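Uncharacterized protein (Staphylococcus aureus subsp. aureus Mu50, PDB 4EBG) is of unknown function but is a secreted protein of the DUF4467 family with a cystatin-like fold. Local coordinates at residues B[31-36]-B[89-94]; B[37-42]-B[82-87]; B[49-54]-B[61-66]. All coordinates share one frame; numbering follows the deposited sequence.

Contact 1: residues B[31-36]-B[89-94]; sequences IKQEDS and ADYEDE. With PO4 (phosphate ion), chain D.
Q33 reaches across from the loop that follows helix 3-23 to meet D93 and Y91 on strand 91-94, an outermost strand of the antiparallel sheet in this cystatin-like fold. The glutamine is long enough to span the gap. Its CB starts on a short 3-10 turn, CG stands anti to the backbone N (chi1 179°), and the rest of the chain runs on extended. CG passes 3.6 Å from D93 OD2, and CD comes within 3.7 Å of the same oxygen, so OD2 lies alongside the outer chain from CG onward. At the tip, NE2 donates to D93 OD2 over 3.0 Å, using the anti lone pair of that oxygen. The bond is somewhat bent, 148° at the hydrogen. The amide and carboxylate planes are turned 62° apart, and the acceptor is tilted out of the amide plane. Y91 OH is 3.3 Å from NE2, tip to tip, but too poorly angled for a bond. The other amide atom, OE1, accepts from Q3 NE2 near the chain start. A primary amide thus suits this place, since it can give and accept at once. D93 OD1 is taken by N95 ND2, which also binds S36 O. At the backbone, water 1 lies between Q33 O and D93 O, placed to donate to both, though other acceptors nearby compete for its two protons. K32, which takes no part in the crossing, donates from NZ to D30 O and to O3 of a phosphate ion, probably from the crystallisation liquor, which K28 NZ also holds. The turn is secured from within: K32 O accepts D35 N on one face of its carbonyl plane, and on the opposite face S36 OG at 2.7 Å.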
loop_
_atom_site.group_PDB
_atom_site.type_symbol
_atom_site.label_atom_id
_atom_site.label_comp_id
_atom_site.label_asym_id
_atom_site.label_seq_id
_atom_site.Cartn_x
_atom_site.Cartn_y
_atom_site.Cartn_z
ATOM N N ILE B 31 13.460 0.322 -2.640
ATOM C CA ILE B 31 13.559 0.887 -3.966
ATOM C C ILE B 31 14.781 1.814 -3.979
ATOM O O ILE B 31 14.901 2.683 -3.107
ATOM C CB ILE B 31 12.295 1.674 -4.366
ATOM C CG1 ILE B 31 11.017 0.804 -4.267
ATOM C CG2 ILE B 31 12.454 2.305 -5.739
ATOM C CD1 ILE B 31 11.010 -0.415 -5.164
ATOM N N LYS B 32 15.616 1.639 -4.998
ATOM C CA LYS B 32 16.845 2.433 -5.124
ATOM C C LYS B 32 16.880 3.158 -6.470
ATOM O O LYS B 32 16.624 2.575 -7.488
ATOM C CB LYS B 32 18.052 1.517 -5.005
ATOM C CG LYS B 32 18.172 0.802 -3.653
ATOM C CD LYS B 32 19.185 -0.311 -3.640
ATOM C CE LYS B 32 18.709 -1.636 -4.249
ATOM N NZ LYS B 32 17.718 -2.404 -3.391
ATOM N N GLN B 33 17.284 4.421 -6.416
ATOM C CA GLN B 33 17.388 5.242 -7.619
ATOM C C GLN B 33 18.281 4.586 -8.686
ATOM O O GLN B 33 17.992 4.653 -9.870
ATOM C CB GLN B 33 17.877 6.636 -7.250
ATOM C CG GLN B 33 18.034 7.571 -8.434
ATOM C CD GLN B 33 18.464 8.967 -7.988
ATOM O OE1 GLN B 33 18.339 9.300 -6.837
ATOM N NE2 GLN B 33 18.930 9.793 -8.937
ATOM N N GLU B 34 19.396 3.988 -8.275
ATOM C CA GLU B 34 20.363 3.436 -9.222
ATOM C C GLU B 34 19.871 2.155 -9.914
ATOM O O GLU B 34 20.458 1.726 -10.861
ATOM C CB GLU B 34 21.706 3.159 -8.563
ATOM C CG GLU B 34 21.690 2.000 -7.558
ATOM C CD GLU B 34 21.474 2.426 -6.106
ATOM O OE1 GLU B 34 20.876 3.538 -5.877
ATOM O OE2 GLU B 34 21.910 1.637 -5.192
ATOM N N ASP B 35 18.756 1.606 -9.470
ATOM C CA ASP B 35 18.098 0.470 -10.103
ATOM C C ASP B 35 16.768 0.875 -10.747
ATOM O O ASP B 35 15.946 0.010 -11.111
ATOM C CB ASP B 35 17.852 -0.629 -9.085
ATOM C CG ASP B 35 19.122 -1.244 -8.544
ATOM O OD1 ASP B 35 20.166 -1.195 -9.236
ATOM O OD2 ASP B 35 19.059 -1.781 -7.431
ATOM N N SER B 36 16.535 2.182 -10.868
ATOM C CA SER B 36 15.251 2.714 -11.303
ATOM C C SER B 36 15.498 3.685 -12.466
ATOM O O SER B 36 16.669 3.963 -12.824
ATOM C CB SER B 36 14.575 3.402 -10.141
ATOM O OG SER B 36 14.365 2.501 -9.045
ATOM N N ALA B 89 12.592 16.393 -20.769
ATOM C CA ALA B 89 13.153 16.284 -19.442
ATOM C C ALA B 89 14.302 17.253 -19.267
ATOM O O ALA B 89 15.076 17.522 -20.182
ATOM C CB ALA B 89 13.589 14.874 -19.145
ATOM N N ASP B 90 14.404 17.721 -18.036
ATOM C CA ASP B 90 15.566 18.468 -17.588
ATOM C C ASP B 90 16.705 17.611 -17.015
ATOM O O ASP B 90 17.813 18.070 -16.818
ATOM C CB ASP B 90 15.171 19.423 -16.458
ATOM C CG ASP B 90 14.064 20.329 -16.831
ATOM O OD1 ASP B 90 14.224 21.080 -17.819
ATOM O OD2 ASP B 90 13.028 20.271 -16.156
ATOM N N TYR B 91 16.392 16.352 -16.757
ATOM C CA TYR B 91 17.295 15.425 -16.095
ATOM C C TYR B 91 16.783 14.042 -16.379
ATOM O O TYR B 91 15.557 13.781 -16.326
ATOM C CB TYR B 91 17.316 15.652 -14.583
ATOM C CG TYR B 91 18.017 14.614 -13.762
ATOM C CD1 TYR B 91 17.344 13.456 -13.338
ATOM C CD2 TYR B 91 19.339 14.731 -13.411
ATOM C CE1 TYR B 91 17.965 12.518 -12.520
ATOM C CE2 TYR B 91 19.963 13.780 -12.578
ATOM C CZ TYR B 91 19.264 12.676 -12.170
ATOM O OH TYR B 91 19.846 11.754 -11.365
ATOM N N GLU B 92 17.704 13.112 -16.620
ATOM C CA GLU B 92 17.404 11.683 -16.822
ATOM C C GLU B 92 18.458 10.866 -16.078
ATOM O O GLU B 92 19.671 11.122 -16.220
ATOM C CB GLU B 92 17.440 11.315 -18.322
ATOM C CG GLU B 92 17.327 9.810 -18.636
ATOM C CD GLU B 92 17.211 9.530 -20.121
ATOM O OE1 GLU B 92 18.215 9.654 -20.850
ATOM O OE2 GLU B 92 16.119 9.116 -20.569
ATOM N N ASP B 93 18.017 9.830 -15.362
ATOM C CA ASP B 93 18.869 8.828 -14.754
ATOM C C ASP B 93 18.211 7.489 -15.087
ATOM O O ASP B 93 17.283 7.078 -14.411
ATOM C CB ASP B 93 18.996 9.083 -13.238
ATOM C CG ASP B 93 19.931 8.147 -12.528
ATOM O OD1 ASP B 93 20.487 7.263 -13.187
ATOM O OD2 ASP B 93 20.102 8.318 -11.285
ATOM N N GLU B 94 18.604 6.911 -16.208
ATOM C CA GLU B 94 17.957 5.741 -16.786
ATOM C C GLU B 94 18.813 4.528 -16.558
ATOM O O GLU B 94 19.845 4.358 -17.218
ATOM C CB GLU B 94 17.755 5.937 -18.293
ATOM C CG GLU B 94 16.869 4.937 -18.958
ATOM C CD GLU B 94 15.383 5.203 -18.806
ATOM O OE1 GLU B 94 14.985 6.103 -18.038
ATOM O OE2 GLU B 94 14.626 4.482 -19.480
HETATM P P PO4 D . 17.944 -5.796 -5.097
HETATM O O1 PO4 D . 17.484 -6.312 -6.463
HETATM O O2 PO4 D . 19.391 -5.562 -5.279
HETATM O O3 PO4 D . 17.131 -4.545 -4.804
HETATM O O4 PO4 D . 17.647 -6.948 -4.098
HETATM O O HOH W 1 17.074 6.697 -11.559
#

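Contact 2: residues B[37-42]-B[82-87]; sequences NTHVYK and KYMKDH
Y41 and Y83 make the centre of a largely apolar, aromatic contact in which helix 80-86 rests on strand 37-41 at a partly exposed surface. The short helix crosses the strand at 62°. Y83 turns its edge to a face of Y41, a T-shaped pair with centroids 5.2 Å apart; Y83 CE1 comes 3.6 Å from Y41 CG as the two side chains slide past each other in opposite directions. CG of Y83 stands anti to the backbone N (chi1 -159°), and the side chain's end comes nearer the strand than its start. Tyrosine fits both positions, since the rings pack while the hydroxyls reach water. Strand alternation explains the partition: T38 and V40 touch helix 3-23 on one face of the antiparallel sheet of this cystatin-like fold, whereas H39 and Y41 face helix 80-86 on the other. H87 O lies at the edge of the Y41 ring, and H87 CB is 3.6 Å from Y41 CD1. The H87 imidazole lies over the Y83 ring, fixed by a nearly straight 2.8 Å bond (164°) from ND1 to Y83 O, with the acceptor in the imidazole plane. M84, present as selenomethionine, lays CG 3.3 Å from Y41 OH, and its SE sits 4.7 Å from the centroid of H39, whose NE2 binds E92. Water 2 joins Y41 OH, at 2.6 Å, to M84 O. At the other end the extended K42 brings CE within 3.3 Å of Y83 OH, and water 3 bridges K42 NZ to that hydroxyl.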
loop_
_atom_site.group_PDB
_atom_site.type_symbol
_atom_site.label_atom_id
_atom_site.label_comp_id
_atom_site.label_asym_id
_atom_site.label_seq_id
_atom_site.Cartn_x
_atom_site.Cartn_y
_atom_site.Cartn_z
ATOM N N ASN B 37 14.420 4.206 -13.025
ATOM C CA ASN B 37 14.454 5.270 -13.995
ATOM C C ASN B 37 13.871 6.519 -13.387
ATOM O O ASN B 37 12.827 6.483 -12.746
ATOM C CB ASN B 37 13.700 4.856 -15.239
ATOM C CG ASN B 37 14.366 3.720 -15.950
ATOM O OD1 ASN B 37 15.601 3.564 -15.867
ATOM N ND2 ASN B 37 13.577 2.947 -16.695
ATOM N N THR B 38 14.533 7.677 -13.544
ATOM C CA THR B 38 14.115 8.950 -13.037
ATOM C C THR B 38 14.192 10.014 -14.107
ATOM O O THR B 38 15.218 10.126 -14.804
ATOM C CB THR B 38 14.974 9.390 -11.820
ATOM O OG1 THR B 38 15.046 8.323 -10.887
ATOM C CG2 THR B 38 14.458 10.632 -11.181
ATOM N N HIS B 39 13.131 10.792 -14.265
ATOM C CA HIS B 39 13.106 11.942 -15.137
ATOM C C HIS B 39 12.514 13.135 -14.411
ATOM O O HIS B 39 11.507 12.998 -13.703
ATOM C CB HIS B 39 12.296 11.695 -16.402
ATOM C CG HIS B 39 12.927 10.708 -17.336
ATOM N ND1 HIS B 39 12.799 9.352 -17.179
ATOM C CD2 HIS B 39 13.711 10.889 -18.434
ATOM C CE1 HIS B 39 13.466 8.734 -18.143
ATOM N NE2 HIS B 39 13.995 9.642 -18.939
ATOM N N VAL B 40 13.114 14.314 -14.562
ATOM C CA VAL B 40 12.627 15.556 -13.989
ATOM C C VAL B 40 12.133 16.465 -15.108
ATOM O O VAL B 40 12.786 16.580 -16.170
ATOM C CB VAL B 40 13.727 16.283 -13.179
ATOM C CG1 VAL B 40 13.245 17.612 -12.627
ATOM C CG2 VAL B 40 14.282 15.372 -12.101
ATOM N N TYR B 41 10.998 17.129 -14.857
ATOM C CA TYR B 41 10.361 18.025 -15.792
ATOM C C TYR B 41 10.059 19.334 -15.120
ATOM O O TYR B 41 9.951 19.429 -13.905
ATOM C CB TYR B 41 9.073 17.417 -16.363
ATOM C CG TYR B 41 9.300 16.098 -16.996
ATOM C CD1 TYR B 41 9.667 16.020 -18.347
ATOM C CD2 TYR B 41 9.211 14.896 -16.277
ATOM C CE1 TYR B 41 9.945 14.763 -18.973
ATOM C CE2 TYR B 41 9.470 13.696 -16.904
ATOM C CZ TYR B 41 9.877 13.625 -18.227
ATOM O OH TYR B 41 10.162 12.402 -18.787
ATOM N N LYS B 42 9.798 20.316 -15.968
ATOM C CA LYS B 42 9.322 21.643 -15.548
ATOM C C LYS B 42 10.169 22.196 -14.418
ATOM O O LYS B 42 9.687 22.713 -13.430
ATOM C CB LYS B 42 7.794 21.618 -15.300
ATOM C CG LYS B 42 7.004 21.482 -16.654
ATOM C CD LYS B 42 5.521 21.645 -16.551
ATOM C CE LYS B 42 4.813 21.270 -17.830
ATOM N NZ LYS B 42 3.335 21.563 -17.732
ATOM N N LYS B 82 2.331 9.034 -20.502
ATOM C CA LYS B 82 1.987 10.112 -21.360
ATOM C C LYS B 82 2.847 11.338 -21.035
ATOM O O LYS B 82 3.281 12.077 -21.923
ATOM C CB LYS B 82 0.513 10.452 -21.220
ATOM C CG LYS B 82 0.072 11.603 -22.068
ATOM C CD LYS B 82 -1.393 11.965 -21.865
ATOM C CE LYS B 82 -1.804 13.142 -22.764
ATOM N NZ LYS B 82 -1.339 13.033 -24.210
ATOM N N TYR B 83 3.078 11.576 -19.752
ATOM C CA TYR B 83 3.808 12.763 -19.363
ATOM C C TYR B 83 5.200 12.716 -19.973
ATOM O O TYR B 83 5.736 13.722 -20.459
ATOM C CB TYR B 83 3.876 12.903 -17.830
ATOM C CG TYR B 83 4.168 14.304 -17.412
ATOM C CD1 TYR B 83 5.474 14.797 -17.360
ATOM C CD2 TYR B 83 3.132 15.162 -17.120
ATOM C CE1 TYR B 83 5.733 16.114 -17.030
ATOM C CE2 TYR B 83 3.401 16.506 -16.750
ATOM C CZ TYR B 83 4.693 16.984 -16.739
ATOM O OH TYR B 83 4.993 18.278 -16.436
HETATM N N MSE B 84 5.854 11.563 -19.874
HETATM C CA MSE B 84 7.233 11.455 -20.411
HETATM C C MSE B 84 7.273 11.623 -21.919
HETATM O O MSE B 84 8.193 12.167 -22.478
HETATM C CB MSE B 84 7.846 10.118 -20.022
HETATM C CG MSE B 84 8.058 9.929 -18.530
HETATM SE SE MSE B 84 8.924 8.256 -18.087
HETATM C CE MSE B 84 7.521 7.140 -18.442
ATOM N N LYS B 85 6.255 11.124 -22.574
ATOM C CA LYS B 85 6.124 11.232 -24.037
ATOM C C LYS B 85 6.034 12.666 -24.506
ATOM O O LYS B 85 6.546 13.062 -25.541
ATOM C CB LYS B 85 4.875 10.406 -24.486
ATOM C CG LYS B 85 4.571 10.572 -25.953
ATOM C CD LYS B 85 3.447 9.656 -26.378
ATOM C CE LYS B 85 2.129 9.929 -25.741
ATOM N NZ LYS B 85 1.496 11.194 -26.195
ATOM N N ASP B 86 5.290 13.416 -23.718
ATOM C CA ASP B 86 4.808 14.735 -24.115
ATOM C C ASP B 86 5.699 15.875 -23.705
ATOM O O ASP B 86 5.456 17.000 -24.143
ATOM C CB ASP B 86 3.407 14.979 -23.565
ATOM C CG ASP B 86 2.348 14.190 -24.254
ATOM O OD1 ASP B 86 2.656 13.443 -25.211
ATOM O OD2 ASP B 86 1.172 14.298 -23.813
ATOM N N HIS B 87 6.720 15.632 -22.861
ATOM C CA HIS B 87 7.550 16.725 -22.316
ATOM C C HIS B 87 9.036 16.411 -22.464
ATOM O O HIS B 87 9.412 15.238 -22.426
ATOM C CB HIS B 87 7.240 16.940 -20.829
ATOM C CG HIS B 87 5.816 17.309 -20.527
ATOM N ND1 HIS B 87 4.839 16.362 -20.357
ATOM C CD2 HIS B 87 5.204 18.502 -20.409
ATOM C CE1 HIS B 87 3.688 16.956 -20.138
ATOM N NE2 HIS B 87 3.890 18.249 -20.148
HETATM O O HOH W 2 10.704 12.525 -21.369
HETATM O O HOH W 3 2.820 19.794 -15.633
#

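Contact 3: residues B[49-54]-B[61-66]; sequences IGIQLY and YYFAYE
G50 and Y62 mark the tightest point of this antiparallel hairpin, a non-hydrogen-bonded pair whose CA atoms are 4.1 Å apart. G50 CA lies over a face of the Y62 ring, 3.6 Å from its centroid, in a CH-pi contact; the ring fills the place where a beta carbon would sit, so glycine suits the site. The hydrogen-bonded pairs on either side, I49 with F63 and I51 with Y61, contribute two backbone bonds each, the shortest from Y61 N to I51 O at 2.8 Å. Branched and aromatic side chains cover the other face: I51 CD1 meets F63 CE2 at 3.9 Å, and L53 CD2 nears the F63 rim. Toward Y54 the contact opens to solvent: Y54 and Y61 are both partly exposed. Y54 turns its edge to a face of Y61, a T-shaped pair with planes 80° apart, Y54 CE2 being 3.5 Å from Y61 CZ, with L53 CD2 over the same face. Y61 OH binds R57, and Y54 packs on Q24 of the second subunit. The two faces go to different helices: I49 and Y65 press on helix 3-23, with Y65 OH bonded to Q13, while Y62 touches helix 80-86 and bonds N37 of strand 37-41.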
loop_
_atom_site.group_PDB
_atom_site.type_symbol
_atom_site.label_atom_id
_atom_site.label_comp_id
_atom_site.label_asym_id
_atom_site.label_seq_id
_atom_site.Cartn_x
_atom_site.Cartn_y
_atom_site.Cartn_z
ATOM N N ILE B 49 9.167 8.581 -11.865
ATOM C CA ILE B 49 10.027 7.476 -11.589
ATOM C C ILE B 49 9.428 6.195 -12.113
ATOM O O ILE B 49 8.225 6.027 -12.113
ATOM C CB ILE B 49 10.425 7.352 -10.094
ATOM C CG1 ILE B 49 9.215 7.038 -9.232
ATOM C CG2 ILE B 49 11.174 8.630 -9.668
ATOM C CD1 ILE B 49 9.594 6.799 -7.740
ATOM N N GLY B 50 10.293 5.284 -12.521
ATOM C CA GLY B 50 9.940 3.947 -12.923
ATOM C C GLY B 50 10.715 2.990 -12.027
ATOM O O GLY B 50 11.931 3.023 -11.987
ATOM N N ILE B 51 9.993 2.083 -11.357
ATOM C CA ILE B 51 10.585 1.293 -10.318
ATOM C C ILE B 51 10.123 -0.154 -10.406
ATOM O O ILE B 51 9.071 -0.463 -10.967
ATOM C CB ILE B 51 10.217 1.863 -8.910
ATOM C CG1 ILE B 51 8.739 1.703 -8.581
ATOM C CG2 ILE B 51 10.686 3.284 -8.742
ATOM C CD1 ILE B 51 8.344 1.921 -7.174
ATOM N N GLN B 52 10.897 -1.020 -9.781
ATOM C CA GLN B 52 10.500 -2.421 -9.610
ATOM C C GLN B 52 9.543 -2.533 -8.420
ATOM O O GLN B 52 9.936 -2.692 -7.287
ATOM C CB GLN B 52 11.704 -3.336 -9.386
ATOM C CG GLN B 52 11.307 -4.823 -9.387
ATOM C CD GLN B 52 12.399 -5.736 -8.830
ATOM O OE1 GLN B 52 13.541 -5.338 -8.558
ATOM N NE2 GLN B 52 12.030 -6.941 -8.596
ATOM N N LEU B 53 8.246 -2.360 -8.669
ATOM C CA LEU B 53 7.258 -2.255 -7.602
ATOM C C LEU B 53 7.100 -3.566 -6.861
ATOM O O LEU B 53 6.801 -3.555 -5.686
ATOM C CB LEU B 53 5.927 -1.824 -8.210
ATOM C CG LEU B 53 4.721 -1.689 -7.303
ATOM C CD1 LEU B 53 4.988 -0.643 -6.154
ATOM C CD2 LEU B 53 3.492 -1.282 -8.145
ATOM N N TYR B 54 7.236 -4.670 -7.574
ATOM C CA TYR B 54 7.030 -5.993 -7.004
ATOM C C TYR B 54 8.314 -6.772 -6.907
ATOM O O TYR B 54 9.101 -6.818 -7.843
ATOM C CB TYR B 54 6.001 -6.728 -7.817
ATOM C CG TYR B 54 4.671 -6.045 -7.907
ATOM C CD1 TYR B 54 3.785 -6.080 -6.835
ATOM C CD2 TYR B 54 4.294 -5.361 -9.058
ATOM C CE1 TYR B 54 2.547 -5.470 -6.934
ATOM C CE2 TYR B 54 3.069 -4.745 -9.164
ATOM C CZ TYR B 54 2.210 -4.790 -8.088
ATOM O OH TYR B 54 0.994 -4.159 -8.206
ATOM N N TYR B 61 7.201 -0.083 -13.078
ATOM C CA TYR B 61 5.953 0.623 -12.862
ATOM C C TYR B 61 6.281 2.086 -12.636
ATOM O O TYR B 61 7.181 2.408 -11.854
ATOM C CB TYR B 61 5.203 0.040 -11.671
ATOM C CG TYR B 61 4.730 -1.350 -11.936
ATOM C CD1 TYR B 61 5.575 -2.452 -11.846
ATOM C CD2 TYR B 61 3.428 -1.570 -12.276
ATOM C CE1 TYR B 61 5.150 -3.736 -12.098
ATOM C CE2 TYR B 61 2.970 -2.885 -12.518
ATOM C CZ TYR B 61 3.863 -3.940 -12.424
ATOM O OH TYR B 61 3.438 -5.228 -12.649
ATOM N N TYR B 62 5.541 2.990 -13.299
ATOM C CA TYR B 62 5.844 4.410 -13.289
ATOM C C TYR B 62 4.859 5.178 -12.413
ATOM O O TYR B 62 3.651 4.860 -12.367
ATOM C CB TYR B 62 5.863 4.939 -14.725
ATOM C CG TYR B 62 7.131 4.501 -15.463
ATOM C CD1 TYR B 62 7.221 3.272 -16.066
ATOM C CD2 TYR B 62 8.225 5.352 -15.545
ATOM C CE1 TYR B 62 8.392 2.879 -16.726
ATOM C CE2 TYR B 62 9.360 4.996 -16.197
ATOM C CZ TYR B 62 9.447 3.737 -16.786
ATOM O OH TYR B 62 10.645 3.369 -17.401
ATOM N N PHE B 63 5.352 6.231 -11.791
ATOM C CA PHE B 63 4.611 7.107 -10.910
ATOM C C PHE B 63 5.068 8.538 -11.102
ATOM O O PHE B 63 6.274 8.788 -11.260
ATOM C CB PHE B 63 4.849 6.745 -9.447
ATOM C CG PHE B 63 4.427 5.352 -9.111
ATOM C CD1 PHE B 63 3.072 5.030 -8.897
ATOM C CD2 PHE B 63 5.363 4.349 -9.035
ATOM C CE1 PHE B 63 2.693 3.744 -8.621
ATOM C CE2 PHE B 63 4.973 3.074 -8.781
ATOM C CZ PHE B 63 3.650 2.772 -8.513
ATOM N N ALA B 64 4.111 9.458 -11.182
ATOM C CA ALA B 64 4.404 10.860 -11.261
ATOM C C ALA B 64 4.242 11.535 -9.908
ATOM O O ALA B 64 3.228 11.328 -9.225
ATOM C CB ALA B 64 3.494 11.554 -12.293
ATOM N N TYR B 65 5.216 12.358 -9.536
ATOM C CA TYR B 65 5.184 13.144 -8.326
ATOM C C TYR B 65 5.224 14.611 -8.698
ATOM O O TYR B 65 5.897 15.019 -9.673
ATOM C CB TYR B 65 6.414 12.831 -7.431
ATOM C CG TYR B 65 6.351 11.505 -6.744
ATOM C CD1 TYR B 65 6.561 10.337 -7.418
ATOM C CD2 TYR B 65 6.082 11.426 -5.407
ATOM C CE1 TYR B 65 6.479 9.120 -6.781
ATOM C CE2 TYR B 65 6.019 10.204 -4.748
ATOM C CZ TYR B 65 6.216 9.077 -5.427
ATOM O OH TYR B 65 6.135 7.884 -4.732
ATOM N N GLU B 66 4.599 15.398 -7.844
ATOM C CA GLU B 66 4.791 16.852 -7.901
ATOM C C GLU B 66 5.562 17.273 -6.676
ATOM O O GLU B 66 5.402 16.688 -5.589
ATOM C CB GLU B 66 3.448 17.557 -7.898
ATOM C CG GLU B 66 2.683 17.319 -9.145
ATOM C CD GLU B 66 1.450 18.147 -9.215
ATOM O OE1 GLU B 66 1.550 19.337 -9.596
ATOM O OE2 GLU B 66 0.399 17.590 -8.864
#

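How the contacts relate
Contact 3 is the buried one, near the centre of the chain; contacts 1 and 2 lie at the surface. All three reach one antiparallel sheet. Strand 37-41 sits between the others: V40 O accepts D90 N towards contact 1, while N37 O accepts G50 N towards contact 3. Their chemistry follows their place. At the sheet edge, contact 1 is polar, made of an amide, a carboxylate and a water. Contact 2 seats a helix on the sheet by aromatic packing, with two waters bridging from its tyrosine hydroxyls. Contact 3 combines backbone bonding with apolar side chains, and M84 CE of contact 2 packs 3.5 Å from its Y62 CD2.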